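Side-chain contacts in lipolytic enzyme, G-D-S-L family (Bacteroides thetaiotaomicron, PDB 7BR2), which metabolises the drug diltiazem as a gut microbial serine esterase of the SGNH (GDSL) hydrolase class, probably by hydrolysing an ester bond: residues Tyr42-Phe47 with Ser432-Ile437; Pro51-Asn56 with Glu426-Ile431; Tyr140-Gln145 with Asn149-Lys154; Ala182-Ile187 with Phe198-Asn203. All blocks are in the same frame, centred on the assembly; numbering follows the deposited sequence.

Contact 1: Tyr42-Phe47 with Ser432-Ile437; sequences YYMTRF and SKIYEI
Met44, on helix 35-46 of the SGNH hydrolase fold, meets Ile434 and Tyr435 on helix 417-437, a helix-to-helix contact that ties the esterase core to a helix near the end of the chain. The apolar part rests on Met44. Its chain runs extended beyond CG (chi2 161°, chi3 162°), which brings CG, SD and CE across Ile434 at an oblique angle: Met44 SD sits 3.8 Å from Ile434 CG2, and Met44 CE ends 3.7 Å from Ile434 CD1. Asn356 of helix 344-377 also touches Met44, while Ile434 packs on Ile352 and Leu355 of that helix. Shortening Met44 to an alanine is likely to open a gap against both branches of Ile434 and leave the outer end of Tyr435 less firmly seated. The polar part belongs to Tyr435, whose side chain crosses that of Met44 at about a right angle, with Met44 CG 3.8 Å from Tyr435 OH. This hydroxyl is hydrogen-bonded to Trp40 NE1, and a water in the plane of the ring lies 2.8 Å from Tyr435 OH and 3.2 Å from Phe47 O.

Contact 2: Pro51-Asn56 with Glu426-Ile431; sequences PIRVFN and EMDVLI
The guanidinium of Arg53 meets Asp428 OD1 at its edge, close to its own plane, while Ile431 CD1 approaches the same group obliquely. The carboxylate is turned almost square to it, with the two planes 89° apart, so the pair is not the flat, side-by-side kind in which two nitrogens face two oxygens. Instead both terminal nitrogens close on one oxygen: Arg53 NH1 gives a hydrogen bond of 3.1 Å to Asp428 OD1, nearly in line with the C-O bond, and Arg53 NH2 gives one of 3.0 Å to Asp428 OD1 from above the carboxylate plane. Neither bond is straight, with N-H...O angles of 137° and 145°, as expected when two donors converge on a single acceptor.

Arg53 lies at the start of strand 53-58, an outermost strand of the five-stranded parallel sheet of the SGNH hydrolase fold, and its chain is extended from CG to NE, long enough to span the distance to helix 417-437. Ile431 is one turn further along that helix; its CD1 lies 3.6 Å from Arg53 NH1, and the same residue also packs on Trp40 and Arg359. The salt bridge thus sits beside the Ile431 methyl in a partly buried setting, where the carboxylate would probably offset the arginine charge, and the forked grip on OD1 joins the sheet edge to the helix through complementary charges.

Contact 3: Tyr140-Gln145 with Asn149-Lys154; sequences YDETAQ and NTVFKK
A surface contact within one connection joins Tyr140-Gln145 to Asn149-Lys154, both in the loop that leads from strand 131-136 to helix 155-173 in this α/β SGNH hydrolase fold. An Asx turn shapes the first segment: Asp141 OD1 accepts from both Thr143 N and Ala144 N, which come from the same face of the carboxylate. Across the loop, Phe152 N donates a nearly straight hydrogen bond (171°) of 2.9 Å to Tyr140 OH. A chi1 of 179° carries the Tyr140 ring away from its own backbone N and toward this amide, and the ring edge lies near Val151 CG1. The Tyr140 and Phe152 rings meet obliquely, their planes 32° apart, with Tyr140 CZ 3.6 Å from Phe152 CD2. A phenylalanine in place of Tyr140 would probably leave the Phe152 amide without its acceptor. Glu142 runs extended toward Lys154, but its OE2 takes its hydrogen bond from Asn156 N, at the start of the following helix. Val151 CG2 packs 3.5 Å from the carbonyl oxygen Glu142 O.

Contact 4: Ala182-Ile187 with Phe198-Asn203; sequences APMVAI and FTLCGN
A bend late in the Met184 chain, chi3 of 82°, turns the methyl CE back toward Leu200 CB, while chi1 of Leu200 (-73°) places CG opposite its own carbonyl carbon and sends the branch toward helix 181-194. The contact joins this helix of the SGNH hydrolase fold to the loop that precedes helix 210-223. Leu200 does the touching from the loop side, chiefly through its CD1 methyl. Ahead of the bend, Met184 CG already lies 3.9 Å from Leu200 CD1, and beyond it Met184 CE lies 3.9 Å from Leu200 CB. Ile187, one turn further along the helix, crosses Leu200 at about a right angle and brings its CG2 branch 3.7 Å from Leu200 CD1.

No hydrogen bond links the two segments, so their union is entirely apolar packing. Val215 of helix 210-223 also touches Leu200, and Met216 and Leu219 of that helix pack against Met184, which places both side chains in the interior between the two helices. The backbone of the loop is anchored separately: Leu200 N is hydrogen-bonded to Asn188 OD1 on helix 181-194. An ST turn spans Leu200, Cys201 N donating to Thr199 OG1 at 2.8 Å with an angle of 161°.

The four contacts form two pairs on opposite sides of the chain's centre. Contacts 1 and 2 share helix 417-437 and have centres about 10 Å apart; their other halves, helix 35-46 and strand 53-58, follow one another in the chain, so one late helix holds two successive early elements of the esterase fold. Contacts 3 and 4 have centres about 11 Å apart and come one after the other, both within the span that separates the halves of contacts 1 and 2. They meet through Asp141 OD2 and Thr199 OG1, 2.8 Å apart and probably hydrogen-bonded, which joins two loops of the hydrolase domain. About 29 Å separates the centres of contacts 2 and 4.

Contact 1: Tyr42-Phe47 with Ser432-Ile437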
loop_
_atom_site.group_PDB
_atom_site.type_symbol
_atom_site.label_atom_id
_atom_site.label_comp_id
_atom_site.label_asym_id
_atom_site.label_seq_id
_atom_site.Cartn_x
_atom_site.Cartn_y
_atom_site.Cartn_z
ATOM N N TYR A 42 -5.108 4.164 3.781
ATOM C CA TYR A 42 -5.714 3.692 5.018
ATOM C C TYR A 42 -5.564 4.725 6.129
ATOM O O TYR A 42 -6.534 5.069 6.811
ATOM C CB TYR A 42 -5.097 2.366 5.451
ATOM C CG TYR A 42 -5.723 1.821 6.710
ATOM C CD1 TYR A 42 -6.857 1.024 6.649
ATOM C CD2 TYR A 42 -5.178 2.099 7.962
ATOM C CE1 TYR A 42 -7.434 0.517 7.802
ATOM C CE2 TYR A 42 -5.746 1.593 9.116
ATOM C CZ TYR A 42 -6.873 0.803 9.030
ATOM O OH TYR A 42 -7.450 0.296 10.165
ATOM N N TYR A 43 -4.344 5.229 6.335
ATOM C CA TYR A 43 -4.172 6.192 7.428
ATOM C C TYR A 43 -4.932 7.491 7.165
ATOM O O TYR A 43 -5.411 8.125 8.109
ATOM C CB TYR A 43 -2.692 6.510 7.642
ATOM C CG TYR A 43 -1.957 5.483 8.458
ATOM C CD1 TYR A 43 -1.496 4.306 7.889
ATOM C CD2 TYR A 43 -1.743 5.682 9.816
ATOM C CE1 TYR A 43 -0.826 3.361 8.651
ATOM C CE2 TYR A 43 -1.087 4.751 10.584
ATOM C CZ TYR A 43 -0.627 3.590 10.002
ATOM O OH TYR A 43 0.044 2.668 10.779
ATOM N N MET A 44 -5.130 7.859 5.893
ATOM C CA MET A 44 -5.806 9.113 5.585
ATOM C C MET A 44 -7.295 9.010 5.862
ATOM O O MET A 44 -7.924 10.006 6.237
ATOM C CB MET A 44 -5.623 9.503 4.110
ATOM C CG MET A 44 -4.194 9.758 3.603
ATOM S SD MET A 44 -4.137 9.658 1.794
ATOM C CE MET A 44 -2.575 10.497 1.442
ATOM N N THR A 45 -7.881 7.830 5.666
ATOM C CA THR A 45 -9.321 7.711 5.855
ATOM C C THR A 45 -9.712 7.204 7.238
ATOM O O THR A 45 -10.760 7.598 7.753
ATOM C CB THR A 45 -9.914 6.822 4.768
ATOM O OG1 THR A 45 -9.207 5.576 4.752
ATOM C CG2 THR A 45 -9.753 7.499 3.434
ATOM N N ARG A 46 -8.932 6.290 7.826
ATOM C CA ARG A 46 -9.208 5.746 9.155
ATOM C C ARG A 46 -8.764 6.683 10.292
ATOM O O ARG A 46 -9.387 6.698 11.365
ATOM C CB ARG A 46 -8.557 4.380 9.298
ATOM C CG ARG A 46 -9.096 3.539 10.463
ATOM C CD ARG A 46 -10.563 3.174 10.283
ATOM N NE ARG A 46 -10.793 2.785 8.905
ATOM C CZ ARG A 46 -10.754 1.530 8.473
ATOM N NH1 ARG A 46 -10.464 0.556 9.317
ATOM N NH2 ARG A 46 -10.955 1.262 7.187
ATOM N N PHE A 47 -7.655 7.420 10.134
ATOM C CA PHE A 47 -7.174 8.334 11.170
ATOM C C PHE A 47 -7.061 9.736 10.576
ATOM O O PHE A 47 -5.958 10.293 10.485
ATOM C CB PHE A 47 -5.841 7.851 11.737
ATOM C CG PHE A 47 -5.883 6.439 12.214
ATOM C CD1 PHE A 47 -6.652 6.075 13.316
ATOM C CD2 PHE A 47 -5.202 5.455 11.524
ATOM C CE1 PHE A 47 -6.707 4.761 13.734
ATOM C CE2 PHE A 47 -5.254 4.134 11.944
ATOM C CZ PHE A 47 -6.008 3.788 13.045
ATOM N N SER A 432 -2.533 18.375 1.406
ATOM C CA SER A 432 -3.326 19.298 2.210
ATOM C C SER A 432 -4.806 19.156 1.904
ATOM O O SER A 432 -5.637 19.195 2.816
ATOM C CB SER A 432 -2.882 20.744 1.996
ATOM O OG SER A 432 -1.553 20.915 2.452
ATOM N N LYS A 433 -5.169 19.030 0.625
ATOM C CA LYS A 433 -6.582 18.853 0.322
ATOM C C LYS A 433 -7.117 17.596 1.002
ATOM O O LYS A 433 -8.184 17.620 1.627
ATOM C CB LYS A 433 -6.792 18.797 -1.188
ATOM C CG LYS A 433 -8.232 19.081 -1.617
ATOM C CD LYS A 433 -8.696 20.385 -1.004
ATOM C CE LYS A 433 -9.480 21.208 -1.991
ATOM N NZ LYS A 433 -9.786 22.574 -1.486
ATOM N N ILE A 434 -6.366 16.493 0.909
ATOM C CA ILE A 434 -6.791 15.244 1.531
ATOM C C ILE A 434 -7.042 15.445 3.021
ATOM O O ILE A 434 -8.088 15.048 3.544
ATOM C CB ILE A 434 -5.767 14.122 1.270
ATOM C CG1 ILE A 434 -5.919 13.589 -0.148
ATOM C CG2 ILE A 434 -5.937 12.998 2.281
ATOM C CD1 ILE A 434 -4.767 12.687 -0.574
ATOM N N TYR A 435 -6.082 16.049 3.734
ATOM C CA TYR A 435 -6.270 16.219 5.175
ATOM C C TYR A 435 -7.191 17.379 5.528
ATOM O O TYR A 435 -7.464 17.611 6.715
ATOM C CB TYR A 435 -4.919 16.373 5.864
ATOM C CG TYR A 435 -4.227 15.041 6.046
ATOM C CD1 TYR A 435 -4.579 14.201 7.088
ATOM C CD2 TYR A 435 -3.251 14.602 5.147
ATOM C CE1 TYR A 435 -3.971 12.974 7.260
ATOM C CE2 TYR A 435 -2.636 13.373 5.309
ATOM C CZ TYR A 435 -3.005 12.563 6.375
ATOM O OH TYR A 435 -2.404 11.344 6.580
ATOM N N GLU A 436 -7.691 18.098 4.532
ATOM C CA GLU A 436 -8.747 19.068 4.763
ATOM C C GLU A 436 -10.145 18.468 4.574
ATOM O O GLU A 436 -11.065 18.815 5.321
ATOM C CB GLU A 436 -8.522 20.268 3.836
ATOM C CG GLU A 436 -9.703 21.200 3.592
ATOM C CD GLU A 436 -9.428 22.186 2.441
ATOM O OE1 GLU A 436 -8.240 22.521 2.219
ATOM O OE2 GLU A 436 -10.384 22.586 1.734
ATOM N N ILE A 437 -10.317 17.519 3.653
ATOM C CA ILE A 437 -11.646 17.009 3.349
ATOM C C ILE A 437 -11.903 15.624 3.939
ATOM O O ILE A 437 -12.926 15.023 3.626
ATOM C CB ILE A 437 -11.904 16.999 1.838
ATOM C CG1 ILE A 437 -11.014 15.948 1.161
ATOM C CG2 ILE A 437 -11.723 18.389 1.277
ATOM C CD1 ILE A 437 -11.253 15.794 -0.321
HETATM O O HOH W 1 -3.415 9.722 8.627
#

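Contact 2: Pro51-Asn56 with Glu426-Ile431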
loop_
_atom_site.group_PDB
_atom_site.type_symbol
_atom_site.label_atom_id
_atom_site.label_comp_id
_atom_site.label_asym_id
_atom_site.label_seq_id
_atom_site.Cartn_x
_atom_site.Cartn_y
_atom_site.Cartn_z
ATOM N N PRO A 51 -2.239 13.274 10.851
ATOM C CA PRO A 51 -1.489 13.350 9.588
ATOM C C PRO A 51 -0.129 12.688 9.703
ATOM O O PRO A 51 0.582 12.842 10.699
ATOM C CB PRO A 51 -1.353 14.857 9.331
ATOM C CG PRO A 51 -1.501 15.485 10.660
ATOM C CD PRO A 51 -2.470 14.608 11.432
ATOM N N ILE A 52 0.218 11.939 8.662
ATOM C CA ILE A 52 1.517 11.320 8.510
ATOM C C ILE A 52 1.990 11.592 7.084
ATOM O O ILE A 52 1.251 12.133 6.258
ATOM C CB ILE A 52 1.474 9.801 8.777
ATOM C CG1 ILE A 52 0.649 9.108 7.684
ATOM C CG2 ILE A 52 0.847 9.526 10.141
ATOM C CD1 ILE A 52 0.890 7.638 7.594
ATOM N N ARG A 53 3.203 11.131 6.782
ATOM C CA ARG A 53 3.770 11.233 5.443
ATOM C C ARG A 53 4.447 9.917 5.108
ATOM O O ARG A 53 5.254 9.419 5.891
ATOM C CB ARG A 53 4.774 12.384 5.322
ATOM C CG ARG A 53 4.119 13.687 4.948
ATOM C CD ARG A 53 5.063 14.880 5.081
ATOM N NE ARG A 53 4.309 16.114 4.897
ATOM C CZ ARG A 53 4.011 16.625 3.708
ATOM N NH1 ARG A 53 4.411 16.011 2.593
ATOM N NH2 ARG A 53 3.302 17.737 3.634
ATOM N N VAL A 54 4.062 9.342 3.972
ATOM C CA VAL A 54 4.673 8.143 3.419
ATOM C C VAL A 54 5.507 8.531 2.200
ATOM O O VAL A 54 5.124 9.418 1.428
ATOM C CB VAL A 54 3.582 7.117 3.069
ATOM C CG1 VAL A 54 4.170 5.882 2.400
ATOM C CG2 VAL A 54 2.844 6.744 4.346
ATOM N N PHE A 55 6.654 7.871 2.035
ATOM C CA PHE A 55 7.578 8.129 0.935
ATOM C C PHE A 55 7.856 6.834 0.198
ATOM O O PHE A 55 8.187 5.812 0.815
ATOM C CB PHE A 55 8.903 8.727 1.438
ATOM C CG PHE A 55 8.750 10.069 2.094
ATOM C CD1 PHE A 55 8.372 10.164 3.436
ATOM C CD2 PHE A 55 8.974 11.240 1.383
ATOM C CE1 PHE A 55 8.220 11.402 4.051
ATOM C CE2 PHE A 55 8.832 12.482 1.993
ATOM C CZ PHE A 55 8.454 12.561 3.331
ATOM N N ASN A 56 7.699 6.878 -1.112
ATOM C CA ASN A 56 8.215 5.846 -1.998
ATOM C C ASN A 56 9.741 5.970 -2.096
ATOM O O ASN A 56 10.255 6.988 -2.568
ATOM C CB ASN A 56 7.555 6.024 -3.363
ATOM C CG ASN A 56 7.969 4.974 -4.378
ATOM O OD1 ASN A 56 8.937 4.233 -4.182
ATOM N ND2 ASN A 56 7.248 4.939 -5.502
ATOM N N GLU A 426 3.157 20.874 -5.477
ATOM C CA GLU A 426 1.948 20.254 -6.013
ATOM C C GLU A 426 1.529 19.032 -5.186
ATOM O O GLU A 426 0.346 18.844 -4.851
ATOM C CB GLU A 426 2.190 19.856 -7.467
ATOM C CG GLU A 426 2.010 20.979 -8.455
ATOM C CD GLU A 426 2.098 20.473 -9.885
ATOM O OE1 GLU A 426 3.154 20.597 -10.551
ATOM O OE2 GLU A 426 1.071 19.945 -10.354
ATOM N N MET A 427 2.490 18.168 -4.877
ATOM C CA MET A 427 2.176 17.042 -4.007
ATOM C C MET A 427 1.597 17.539 -2.685
ATOM O O MET A 427 0.632 16.965 -2.164
ATOM C CB MET A 427 3.417 16.183 -3.784
ATOM C CG MET A 427 3.811 15.405 -5.023
ATOM S SD MET A 427 5.025 14.113 -4.672
ATOM C CE MET A 427 6.381 15.013 -3.941
ATOM N N ASP A 428 2.166 18.620 -2.140
ATOM C CA ASP A 428 1.664 19.181 -0.888
ATOM C C ASP A 428 0.270 19.768 -1.054
ATOM O O ASP A 428 -0.533 19.718 -0.117
ATOM C CB ASP A 428 2.626 20.246 -0.357
ATOM C CG ASP A 428 3.852 19.648 0.305
ATOM O OD1 ASP A 428 3.779 18.500 0.810
ATOM O OD2 ASP A 428 4.908 20.319 0.285
ATOM N N VAL A 429 -0.038 20.331 -2.222
ATOM C CA VAL A 429 -1.401 20.779 -2.484
ATOM C C VAL A 429 -2.364 19.618 -2.318
ATOM O O VAL A 429 -3.403 19.731 -1.660
ATOM C CB VAL A 429 -1.520 21.380 -3.893
ATOM C CG1 VAL A 429 -2.977 21.334 -4.354
ATOM C CG2 VAL A 429 -0.992 22.794 -3.912
ATOM N N LEU A 430 -2.019 18.485 -2.922
ATOM C CA LEU A 430 -2.896 17.318 -2.866
ATOM C C LEU A 430 -3.012 16.771 -1.448
ATOM O O LEU A 430 -4.111 16.428 -0.993
ATOM C CB LEU A 430 -2.381 16.239 -3.814
ATOM C CG LEU A 430 -2.388 16.639 -5.281
ATOM C CD1 LEU A 430 -1.600 15.643 -6.109
ATOM C CD2 LEU A 430 -3.830 16.748 -5.776
ATOM N N ILE A 431 -1.884 16.679 -0.743
ATOM C CA ILE A 431 -1.882 16.150 0.619
ATOM C C ILE A 431 -2.687 17.053 1.550
ATOM O O ILE A 431 -3.426 16.571 2.426
ATOM C CB ILE A 431 -0.429 15.953 1.100
ATOM C CG1 ILE A 431 0.280 14.940 0.182
ATOM C CG2 ILE A 431 -0.387 15.466 2.549
ATOM C CD1 ILE A 431 1.805 14.926 0.281
#

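Contact 3: Tyr140-Gln145 with Asn149-Lys154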
loop_
_atom_site.group_PDB
_atom_site.type_symbol
_atom_site.label_atom_id
_atom_site.label_comp_id
_atom_site.label_asym_id
_atom_site.label_seq_id
_atom_site.Cartn_x
_atom_site.Cartn_y
_atom_site.Cartn_z
ATOM N N TYR A 140 8.540 -14.385 -5.522
ATOM C CA TYR A 140 8.506 -14.833 -6.909
ATOM C C TYR A 140 7.581 -16.045 -7.000
ATOM O O TYR A 140 7.826 -17.069 -6.350
ATOM C CB TYR A 140 9.906 -15.183 -7.404
ATOM C CG TYR A 140 9.933 -15.688 -8.830
ATOM C CD1 TYR A 140 9.870 -14.810 -9.904
ATOM C CD2 TYR A 140 9.999 -17.048 -9.103
ATOM C CE1 TYR A 140 9.884 -15.271 -11.212
ATOM C CE2 TYR A 140 10.015 -17.521 -10.418
ATOM C CZ TYR A 140 9.955 -16.629 -11.463
ATOM O OH TYR A 140 9.974 -17.097 -12.764
ATOM N N ASP A 141 6.506 -15.929 -7.777
ATOM C CA ASP A 141 5.481 -16.974 -7.809
ATOM C C ASP A 141 5.920 -18.100 -8.739
ATOM O O ASP A 141 5.765 -18.012 -9.957
ATOM C CB ASP A 141 4.149 -16.404 -8.266
ATOM C CG ASP A 141 3.018 -17.389 -8.092
ATOM O OD1 ASP A 141 3.285 -18.563 -7.738
ATOM O OD2 ASP A 141 1.864 -16.994 -8.348
ATOM N N GLU A 142 6.401 -19.196 -8.155
ATOM C CA GLU A 142 6.900 -20.342 -8.907
ATOM C C GLU A 142 5.814 -21.324 -9.329
ATOM O O GLU A 142 6.040 -22.114 -10.250
ATOM C CB GLU A 142 7.919 -21.093 -8.044
ATOM C CG GLU A 142 9.169 -20.318 -7.697
ATOM C CD GLU A 142 10.059 -21.063 -6.705
ATOM O OE1 GLU A 142 9.669 -22.163 -6.251
ATOM O OE2 GLU A 142 11.195 -20.609 -6.467
ATOM N N THR A 143 4.628 -21.260 -8.719
ATOM C CA THR A 143 3.610 -22.287 -8.892
ATOM C C THR A 143 2.483 -21.890 -9.842
ATOM O O THR A 143 1.783 -22.771 -10.350
ATOM C CB THR A 143 3.042 -22.682 -7.518
ATOM O OG1 THR A 143 2.373 -21.566 -6.911
ATOM C CG2 THR A 143 4.167 -23.117 -6.598
ATOM N N ALA A 144 2.297 -20.599 -10.107
ATOM C CA ALA A 144 1.231 -20.151 -10.992
ATOM C C ALA A 144 1.460 -20.661 -12.410
ATOM O O ALA A 144 2.602 -20.832 -12.845
ATOM C CB ALA A 144 1.159 -18.632 -10.970
ATOM N N GLN A 145 0.375 -20.992 -13.114
ATOM C CA GLN A 145 0.481 -21.408 -14.514
ATOM C C GLN A 145 0.172 -20.235 -15.445
ATOM O O GLN A 145 -0.985 -19.974 -15.806
ATOM C CB GLN A 145 -0.385 -22.617 -14.792
ATOM C CG GLN A 145 0.138 -23.791 -13.989
ATOM C CD GLN A 145 -0.325 -25.125 -14.510
ATOM O OE1 GLN A 145 -1.116 -25.197 -15.454
ATOM N NE2 GLN A 145 0.102 -26.196 -13.838
ATOM N N ASN A 149 5.297 -17.902 -19.937
ATOM C CA ASN A 149 6.208 -17.338 -18.940
ATOM C C ASN A 149 6.853 -18.491 -18.182
ATOM O O ASN A 149 6.168 -19.221 -17.459
ATOM C CB ASN A 149 5.486 -16.381 -17.985
ATOM C CG ASN A 149 6.465 -15.619 -17.087
ATOM O OD1 ASN A 149 6.957 -16.167 -16.101
ATOM N ND2 ASN A 149 6.750 -14.353 -17.426
ATOM N N THR A 150 8.166 -18.636 -18.339
ATOM C CA THR A 150 8.897 -19.789 -17.834
ATOM C C THR A 150 9.378 -19.536 -16.403
ATOM O O THR A 150 9.854 -18.442 -16.082
ATOM C CB THR A 150 10.093 -20.080 -18.739
ATOM O OG1 THR A 150 9.654 -20.091 -20.106
ATOM C CG2 THR A 150 10.620 -21.465 -18.445
ATOM N N VAL A 151 9.278 -20.558 -15.553
ATOM C CA VAL A 151 9.564 -20.415 -14.125
ATOM C C VAL A 151 11.065 -20.493 -13.880
ATOM O O VAL A 151 11.729 -21.429 -14.339
ATOM C CB VAL A 151 8.841 -21.504 -13.319
ATOM C CG1 VAL A 151 9.255 -21.463 -11.857
ATOM C CG2 VAL A 151 7.364 -21.362 -13.453
ATOM N N PHE A 152 11.602 -19.531 -13.121
ATOM C CA PHE A 152 12.969 -19.631 -12.613
ATOM C C PHE A 152 12.945 -20.508 -11.365
ATOM O O PHE A 152 12.565 -20.061 -10.284
ATOM C CB PHE A 152 13.556 -18.244 -12.352
ATOM C CG PHE A 152 13.533 -17.341 -13.563
ATOM C CD1 PHE A 152 14.173 -17.720 -14.738
ATOM C CD2 PHE A 152 12.846 -16.142 -13.547
ATOM C CE1 PHE A 152 14.148 -16.907 -15.861
ATOM C CE2 PHE A 152 12.817 -15.326 -14.678
ATOM C CZ PHE A 152 13.466 -15.714 -15.830
ATOM N N LYS A 153 13.366 -21.767 -11.518
ATOM C CA LYS A 153 13.096 -22.782 -10.507
ATOM C C LYS A 153 13.854 -22.501 -9.216
ATOM O O LYS A 153 15.071 -22.291 -9.222
ATOM C CB LYS A 153 13.458 -24.174 -11.047
ATOM C CG LYS A 153 12.483 -24.700 -12.087
ATOM C CD LYS A 153 12.795 -26.120 -12.550
ATOM C CE LYS A 153 13.628 -26.187 -13.820
ATOM N NZ LYS A 153 15.079 -26.031 -13.595
ATOM N N LYS A 154 13.115 -22.516 -8.108
ATOM C CA LYS A 154 13.634 -22.371 -6.752
ATOM C C LYS A 154 14.194 -20.978 -6.448
ATOM O O LYS A 154 14.892 -20.790 -5.442
ATOM C CB LYS A 154 14.658 -23.465 -6.436
ATOM C CG LYS A 154 14.018 -24.853 -6.440
ATOM C CD LYS A 154 13.009 -24.874 -5.294
ATOM C CE LYS A 154 12.289 -26.192 -5.107
ATOM N NZ LYS A 154 11.286 -26.078 -4.010
#

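Contact 4: Ala182-Ile187 with Phe198-Asn203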
loop_
_atom_site.group_PDB
_atom_site.type_symbol
_atom_site.label_atom_id
_atom_site.label_comp_id
_atom_site.label_asym_id
_atom_site.label_seq_id
_atom_site.Cartn_x
_atom_site.Cartn_y
_atom_site.Cartn_z
ATOM N N ALA A 182 5.812 -15.333 2.841
ATOM C CA ALA A 182 5.020 -16.488 3.263
ATOM C C ALA A 182 3.525 -16.275 3.078
ATOM O O ALA A 182 2.887 -17.113 2.417
ATOM C CB ALA A 182 5.352 -16.848 4.717
ATOM N N PRO A 183 2.905 -15.211 3.598
ATOM C CA PRO A 183 1.449 -15.087 3.413
ATOM C C PRO A 183 1.039 -14.979 1.958
ATOM O O PRO A 183 -0.017 -15.499 1.566
ATOM C CB PRO A 183 1.090 -13.813 4.195
ATOM C CG PRO A 183 2.290 -13.478 5.010
ATOM C CD PRO A 183 3.468 -14.071 4.347
ATOM N N MET A 184 1.853 -14.343 1.129
ATOM C CA MET A 184 1.468 -14.196 -0.264
ATOM C C MET A 184 1.635 -15.507 -1.017
ATOM O O MET A 184 0.845 -15.814 -1.910
ATOM C CB MET A 184 2.270 -13.072 -0.913
ATOM C CG MET A 184 1.783 -11.686 -0.514
ATOM S SD MET A 184 2.781 -10.379 -1.251
ATOM C CE MET A 184 2.026 -10.313 -2.885
ATOM N N VAL A 185 2.667 -16.288 -0.685
ATOM C CA VAL A 185 2.772 -17.635 -1.243
ATOM C C VAL A 185 1.546 -18.450 -0.860
ATOM O O VAL A 185 0.960 -19.146 -1.697
ATOM C CB VAL A 185 4.069 -18.315 -0.767
ATOM C CG1 VAL A 185 4.063 -19.779 -1.164
ATOM C CG2 VAL A 185 5.275 -17.637 -1.370
ATOM N N ALA A 186 1.113 -18.333 0.400
ATOM C CA ALA A 186 -0.049 -19.086 0.863
ATOM C C ALA A 186 -1.299 -18.699 0.084
ATOM O O ALA A 186 -2.064 -19.568 -0.369
ATOM C CB ALA A 186 -0.250 -18.863 2.362
ATOM N N ILE A 187 -1.521 -17.392 -0.089
ATOM C CA ILE A 187 -2.675 -16.942 -0.866
ATOM C C ILE A 187 -2.563 -17.426 -2.304
ATOM O O ILE A 187 -3.567 -17.775 -2.942
ATOM C CB ILE A 187 -2.805 -15.410 -0.804
ATOM C CG1 ILE A 187 -3.113 -14.952 0.614
ATOM C CG2 ILE A 187 -3.884 -14.925 -1.776
ATOM C CD1 ILE A 187 -2.625 -13.541 0.906
ATOM N N PHE A 198 -4.087 -18.081 -11.556
ATOM C CA PHE A 198 -4.196 -16.962 -10.626
ATOM C C PHE A 198 -2.849 -16.653 -9.986
ATOM O O PHE A 198 -2.063 -17.557 -9.680
ATOM C CB PHE A 198 -5.232 -17.251 -9.540
ATOM C CG PHE A 198 -6.662 -17.005 -9.971
ATOM C CD1 PHE A 198 -6.958 -16.598 -11.268
ATOM C CD2 PHE A 198 -7.713 -17.170 -9.069
ATOM C CE1 PHE A 198 -8.277 -16.367 -11.661
ATOM C CE2 PHE A 198 -9.031 -16.945 -9.451
ATOM C CZ PHE A 198 -9.313 -16.541 -10.748
ATOM N N THR A 199 -2.588 -15.364 -9.763
ATOM C CA THR A 199 -1.379 -14.983 -9.049
ATOM C C THR A 199 -1.553 -13.596 -8.452
ATOM O O THR A 199 -2.226 -12.736 -9.026
ATOM C CB THR A 199 -0.154 -15.015 -9.977
ATOM O OG1 THR A 199 1.005 -14.552 -9.278
ATOM C CG2 THR A 199 -0.391 -14.159 -11.198
ATOM N N LEU A 200 -0.960 -13.402 -7.280
ATOM C CA LEU A 200 -0.814 -12.070 -6.711
ATOM C C LEU A 200 0.342 -11.299 -7.334
ATOM O O LEU A 200 0.475 -10.098 -7.070
ATOM C CB LEU A 200 -0.588 -12.142 -5.201
ATOM C CG LEU A 200 -1.753 -12.518 -4.301
ATOM C CD1 LEU A 200 -1.292 -12.464 -2.850
ATOM C CD2 LEU A 200 -2.978 -11.641 -4.543
ATOM N N CYS A 201 1.211 -11.975 -8.088
ATOM C CA CYS A 201 2.468 -11.407 -8.545
ATOM C C CYS A 201 2.479 -11.048 -10.035
ATOM O O CYS A 201 3.507 -11.155 -10.700
ATOM C CB CYS A 201 3.616 -12.348 -8.197
ATOM S SG CYS A 201 3.591 -12.855 -6.430
ATOM N N GLY A 202 1.346 -10.595 -10.568
ATOM C CA GLY A 202 1.355 -9.953 -11.872
ATOM C C GLY A 202 1.586 -10.914 -13.029
ATOM O O GLY A 202 1.643 -12.135 -12.871
ATOM N N ASN A 203 1.760 -10.321 -14.215
ATOM C CA ASN A 203 1.906 -11.096 -15.447
ATOM C C ASN A 203 3.240 -11.830 -15.542
ATOM O O ASN A 203 3.356 -12.758 -16.345
ATOM C CB ASN A 203 1.742 -10.183 -16.672
ATOM C CG ASN A 203 0.744 -9.044 -16.440
ATOM O OD1 ASN A 203 -0.337 -9.244 -15.881
ATOM N ND2 ASN A 203 1.100 -7.846 -16.896
#